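Local structure of putative secreted protein (Pseudomonas aeruginosa, 3NPD) at residues A[30-35]-A[52-57]; A[93-96]-A[101-104]. The protein is of unknown function but belongs to a Pseudomonas-specific family of putative secreted, quorum-sensing-regulated virulence factors. One frame throughout, in Å; residues are numbered along the deposited sequence.

Contact 1 (A[30-35]-A[52-57]). With SO4 (sulfate ion), chain B.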
loop_
_atom_site.group_PDB
_atom_site.type_symbol
_atom_site.label_atom_id
_atom_site.label_comp_id
_atom_site.label_asym_id
_atom_site.label_seq_id
_atom_site.Cartn_x
_atom_site.Cartn_y
_atom_site.Cartn_z
ATOM N N GLU A 30 -7.170 15.773 5.807
ATOM C CA GLU A 30 -6.349 16.968 5.820
ATOM C C GLU A 30 -4.827 16.697 5.809
ATOM O O GLU A 30 -4.069 17.562 5.376
ATOM C CB GLU A 30 -6.668 17.819 7.079
ATOM C CG GLU A 30 -8.074 18.459 7.112
ATOM C CD GLU A 30 -8.313 19.572 6.087
ATOM O OE1 GLU A 30 -7.344 20.025 5.429
ATOM O OE2 GLU A 30 -9.495 20.005 5.954
ATOM N N ASP A 31 -4.423 15.545 6.333
ATOM C CA ASP A 31 -3.000 15.189 6.478
ATOM C C ASP A 31 -2.466 14.195 5.463
ATOM O O ASP A 31 -1.260 14.181 5.254
ATOM C CB ASP A 31 -2.731 14.628 7.855
ATOM C CG ASP A 31 -2.973 15.634 8.962
ATOM O OD1 ASP A 31 -2.539 16.798 8.829
ATOM O OD2 ASP A 31 -3.542 15.184 9.969
ATOM N N ILE A 32 -3.333 13.403 4.832
ATOM C CA ILE A 32 -2.880 12.296 3.995
ATOM C C ILE A 32 -3.410 12.430 2.573
ATOM O O ILE A 32 -4.621 12.522 2.374
ATOM C CB ILE A 32 -3.299 10.944 4.594
ATOM C CG1 ILE A 32 -2.655 10.705 5.965
ATOM C CG2 ILE A 32 -2.895 9.793 3.694
ATOM C CD1 ILE A 32 -3.312 9.608 6.732
ATOM N N LEU A 33 -2.496 12.372 1.594
ATOM C CA LEU A 33 -2.831 12.280 0.165
ATOM C C LEU A 33 -2.618 10.851 -0.303
ATOM O O LEU A 33 -1.542 10.272 -0.108
ATOM C CB LEU A 33 -1.993 13.199 -0.750
ATOM C CG LEU A 33 -2.164 14.684 -0.870
ATOM C CD1 LEU A 33 -1.153 15.182 -1.891
ATOM C CD2 LEU A 33 -3.606 15.015 -1.302
ATOM N N ASP A 34 -3.654 10.296 -0.899
ATOM C CA ASP A 34 -3.538 9.040 -1.628
ATOM C C ASP A 34 -2.903 9.376 -3.003
ATOM O O ASP A 34 -3.534 10.014 -3.866
ATOM C CB ASP A 34 -4.916 8.398 -1.769
ATOM C CG ASP A 34 -4.885 7.039 -2.466
ATOM O OD1 ASP A 34 -3.837 6.590 -3.006
ATOM O OD2 ASP A 34 -5.972 6.430 -2.496
ATOM N N GLN A 35 -1.694 8.900 -3.235
ATOM C CA GLN A 35 -0.937 9.198 -4.474
ATOM C C GLN A 35 -1.040 8.101 -5.509
ATOM O O GLN A 35 -0.380 8.181 -6.537
ATOM C CB GLN A 35 0.526 9.489 -4.164
ATOM C CG GLN A 35 0.713 10.566 -3.136
ATOM C CD GLN A 35 2.155 10.710 -2.751
ATOM O OE1 GLN A 35 2.803 9.737 -2.397
ATOM N NE2 GLN A 35 2.645 11.903 -2.775
ATOM N N ALA A 52 3.639 16.598 8.294
ATOM C CA ALA A 52 4.668 16.454 9.324
ATOM C C ALA A 52 4.133 16.049 10.678
ATOM O O ALA A 52 4.682 15.143 11.310
ATOM C CB ALA A 52 5.477 17.779 9.431
ATOM N N SER A 53 3.072 16.708 11.137
ATOM C CA SER A 53 2.540 16.403 12.479
ATOM C C SER A 53 1.943 15.007 12.569
ATOM O O SER A 53 2.220 14.284 13.534
ATOM C CB SER A 53 1.549 17.461 12.980
ATOM O OG SER A 53 2.250 18.639 13.338
ATOM N N HIS A 54 1.162 14.615 11.576
ATOM C CA HIS A 54 0.612 13.278 11.538
ATOM C C HIS A 54 1.721 12.225 11.309
ATOM O O HIS A 54 1.633 11.130 11.822
ATOM C CB HIS A 54 -0.446 13.145 10.469
ATOM C CG HIS A 54 -1.236 11.869 10.561
ATOM N ND1 HIS A 54 -1.855 11.476 11.725
ATOM C CD2 HIS A 54 -1.483 10.896 9.662
ATOM C CE1 HIS A 54 -2.473 10.330 11.533
ATOM N NE2 HIS A 54 -2.261 9.955 10.289
ATOM N N ALA A 55 2.743 12.563 10.528
ATOM C CA ALA A 55 3.876 11.656 10.325
ATOM C C ALA A 55 4.520 11.293 11.683
ATOM O O ALA A 55 4.927 10.147 11.904
ATOM C CB ALA A 55 4.938 12.301 9.391
ATOM N N GLU A 56 4.629 12.291 12.561
ATOM C CA GLU A 56 5.164 12.064 13.914
ATOM C C GLU A 56 4.285 11.146 14.734
ATOM O O GLU A 56 4.793 10.262 15.428
ATOM C CB GLU A 56 5.437 13.366 14.639
ATOM C CG GLU A 56 6.658 14.101 14.088
ATOM C CD GLU A 56 7.991 13.403 14.433
ATOM O OE1 GLU A 56 8.435 12.478 13.713
ATOM O OE2 GLU A 56 8.628 13.827 15.424
ATOM N N ARG A 57 2.967 11.335 14.661
ATOM C CA ARG A 57 2.028 10.443 15.344
ATOM C C ARG A 57 2.172 9.027 14.835
ATOM O O ARG A 57 2.160 8.071 15.632
ATOM C CB ARG A 57 0.576 10.901 15.163
ATOM C CG ARG A 57 0.266 12.244 15.789
ATOM C CD ARG A 57 -1.240 12.437 16.076
ATOM N NE ARG A 57 -2.184 12.422 14.934
ATOM C CZ ARG A 57 -2.384 13.397 14.027
ATOM N NH1 ARG A 57 -1.640 14.495 13.978
ATOM N NH2 ARG A 57 -3.332 13.239 13.096
HETATM S S SO4 B . 3.501 19.912 6.629
HETATM O O1 SO4 B . 4.048 18.624 6.157
HETATM O O2 SO4 B . 2.757 19.873 7.897
HETATM O O3 SO4 B . 4.610 20.844 6.810
HETATM O O4 SO4 B . 2.547 20.420 5.624
HETATM O O HOH W 1 -0.014 16.759 10.072
HETATM O O HOH W 2 -2.193 16.522 11.937
#
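Two waters bridge Asp-31 to the first turns of helix 52-60, and no direct hydrogen bond crosses between segments 30-35 and 52-57. One water donates to Asp-31 OD2 at 2.7 Å and accepts from Arg-57 NH1. The other accepts from the backbone N of His-54 at 2.9 Å and gives a weak bond to Asp-31 OD1. The direct ion pair is long, with Asp-31 OD2 3.7 Å from Arg-57 NH2. The oxygen lies near the guanidinium plane, at its edge, but the carboxylate and guanidinium planes are turned 64° apart. The water between OD2 and NH1 makes the shorter contacts. The Arg-57 chain bends at chi3, which folds the guanidinium back over the helix. One of its faces then lies over His-54 CA.

The rest is mainly van der Waals packing on His-54. Asp-31 CB meets His-54 CB at 3.8 Å, and the carboxylate and imidazole planes are only 15° apart. His-54 has CG anti to its own N (chi1 -169°), which swings the ring toward Ile-32. The tip of Ile-32, CD1, reaches the ring obliquely and lies 3.7 Å from His-54 CD2. A bound 3-cyclohexyl-1-propylsulfonic acid, probably from the crystallisation liquor, also lies near this ring.

At the helix start, Ala-52 N donates to sulfate O1 at 3.0 Å. The sulfate, probably from the same liquor, sits at the helix N-terminus, and Arg-51 and Lys-97 also bind it.

The contact lies at the surface. It ties the loop entering strand 32-40 to helix 52-60, which directly follows the antiparallel neighbour strand 43-50. Backbone bonds from Asp-31 to Arg-51 and from Leu-33 to Ser-49 continue that pairing.

Contact 2 (A[93-96]-A[101-104])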
loop_
_atom_site.group_PDB
_atom_site.type_symbol
_atom_site.label_atom_id
_atom_site.label_comp_id
_atom_site.label_asym_id
_atom_site.label_seq_id
_atom_site.Cartn_x
_atom_site.Cartn_y
_atom_site.Cartn_z
ATOM N N PHE A 93 4.274 5.236 3.008
ATOM C CA PHE A 93 3.993 6.621 3.451
ATOM C C PHE A 93 5.278 7.397 3.485
ATOM O O PHE A 93 6.296 6.936 4.049
ATOM C CB PHE A 93 3.415 6.632 4.856
ATOM C CG PHE A 93 2.063 6.006 4.989
ATOM C CD1 PHE A 93 1.934 4.625 5.234
ATOM C CD2 PHE A 93 0.892 6.787 4.932
ATOM C CE1 PHE A 93 0.663 4.051 5.377
ATOM C CE2 PHE A 93 -0.366 6.195 5.069
ATOM C CZ PHE A 93 -0.471 4.844 5.282
ATOM N N THR A 94 5.263 8.586 2.891
ATOM C CA THR A 94 6.397 9.513 2.905
ATOM C C THR A 94 5.913 10.897 3.361
ATOM O O THR A 94 4.729 11.183 3.315
ATOM C CB THR A 94 7.057 9.556 1.517
ATOM O OG1 THR A 94 6.122 10.057 0.564
ATOM C CG2 THR A 94 7.564 8.131 1.116
ATOM N N GLU A 95 6.831 11.746 3.780
ATOM C CA GLU A 95 6.519 13.102 4.199
ATOM C C GLU A 95 6.049 13.958 3.025
ATOM O O GLU A 95 6.631 13.909 1.950
ATOM C CB GLU A 95 7.766 13.759 4.814
ATOM C CG GLU A 95 7.960 13.428 6.272
ATOM C CD GLU A 95 7.237 14.412 7.166
ATOM O OE1 GLU A 95 6.061 14.747 6.866
ATOM O OE2 GLU A 95 7.855 14.827 8.171
ATOM N N TYR A 96 5.022 14.757 3.244
ATOM C CA TYR A 96 4.509 15.640 2.199
ATOM C C TYR A 96 5.576 16.612 1.688
ATOM O O TYR A 96 5.728 16.736 0.503
ATOM C CB TYR A 96 3.306 16.384 2.736
ATOM C CG TYR A 96 2.732 17.366 1.763
ATOM C CD1 TYR A 96 2.168 16.928 0.573
ATOM C CD2 TYR A 96 2.753 18.739 2.011
ATOM C CE1 TYR A 96 1.621 17.797 -0.344
ATOM C CE2 TYR A 96 2.162 19.633 1.109
ATOM C CZ TYR A 96 1.648 19.170 -0.092
ATOM O OH TYR A 96 1.137 20.072 -0.976
ATOM N N PRO A 101 10.891 8.793 4.164
ATOM C CA PRO A 101 9.971 7.738 4.618
ATOM C C PRO A 101 9.422 8.011 6.001
ATOM O O PRO A 101 10.119 8.597 6.833
ATOM C CB PRO A 101 10.841 6.462 4.616
ATOM C CG PRO A 101 11.825 6.722 3.534
ATOM C CD PRO A 101 12.192 8.182 3.770
ATOM N N VAL A 102 8.157 7.662 6.184
ATOM C CA VAL A 102 7.450 7.735 7.415
ATOM C C VAL A 102 7.202 6.329 7.886
ATOM O O VAL A 102 7.566 5.992 9.012
ATOM C CB VAL A 102 6.087 8.495 7.256
ATOM C CG1 VAL A 102 5.274 8.451 8.542
ATOM C CG2 VAL A 102 6.365 9.971 6.812
ATOM N N ALA A 103 6.549 5.534 7.053
ATOM C CA ALA A 103 6.272 4.152 7.380
ATOM C C ALA A 103 6.122 3.334 6.122
ATOM O O ALA A 103 5.645 3.821 5.129
ATOM C CB ALA A 103 5.008 4.009 8.229
ATOM N N THR A 104 6.497 2.070 6.190
ATOM C CA THR A 104 6.317 1.141 5.081
ATOM C C THR A 104 5.782 -0.164 5.677
ATOM O O THR A 104 6.463 -0.805 6.482
ATOM C CB THR A 104 7.593 0.926 4.246
ATOM O OG1 THR A 104 8.190 2.200 3.945
ATOM C CG2 THR A 104 7.243 0.243 2.907
HETATM O O HOH W 3 7.596 4.537 2.839
#
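Phe-93 O is gripped by three donors. Val-102 N gives a bond of 2.9 Å to Phe-93 O, tilted 34° from the carbonyl plane. Ala-103 N gives a weaker one to the same oxygen, at 3.3 Å. A water also donates to Phe-93 O, at 3.0 Å, and hydrogen-bonds to Thr-104 OG1. Two successive N-H groups facing one residue make a classic beta bulge, with Val-102 and Ala-103 opposite Phe-93. Val-102 has helix-like backbone angles (-110/-57°), which turn both N-H groups the same way. Phe-93 N completes the pair with a 2.9 Å bond to Ala-103 O.

Past the bulge, Thr-94 pairs with Pro-101 as a non-hydrogen-bonded pair. Thr-94 OG1 bonds to Asn-99 in the hairpin loop.

Val-102 points toward the partner strand. Its CG2 branch lies 3.5 Å from Glu-95 N and also touches the CG of Glu-95. The two side chains cross at about a right angle. Phe-93 CD1 meets Ala-103 CB at 4.3 Å, and Ala-103 O lies at the edge of the phenyl ring, in its plane.

The bulge shifts the register by one residue near the turn of the hairpin 88-95/101-107. Phe-93 O alone thus satisfies both N-H groups that the bulge turns toward it, while Val-102 CG2 packs on the Thr-94 to Glu-95 backbone.

Contact 1 and contact 2 are centred about 8 Å apart and meet through helix 52-60. In the conformer described, Glu-95 OE1 packs near Ala-52 CA, beside the sulfate-bound helix start. On the next turn, Ala-55 CB touches Val-102 CG2 at 3.8 Å, so the bulge residue packs on the helix that carries His-54. A second link runs across the sheet, where Leu-33 CD1 lies 4.1 Å from Tyr-96 CE1. No active site has been assigned. A bound 3-cyclohexyl-1-propylsulfonic acid comes about 3 Å from the His-54 side chain, and one comes about 4 Å from that of Phe-93, which may mark a pocket nearby.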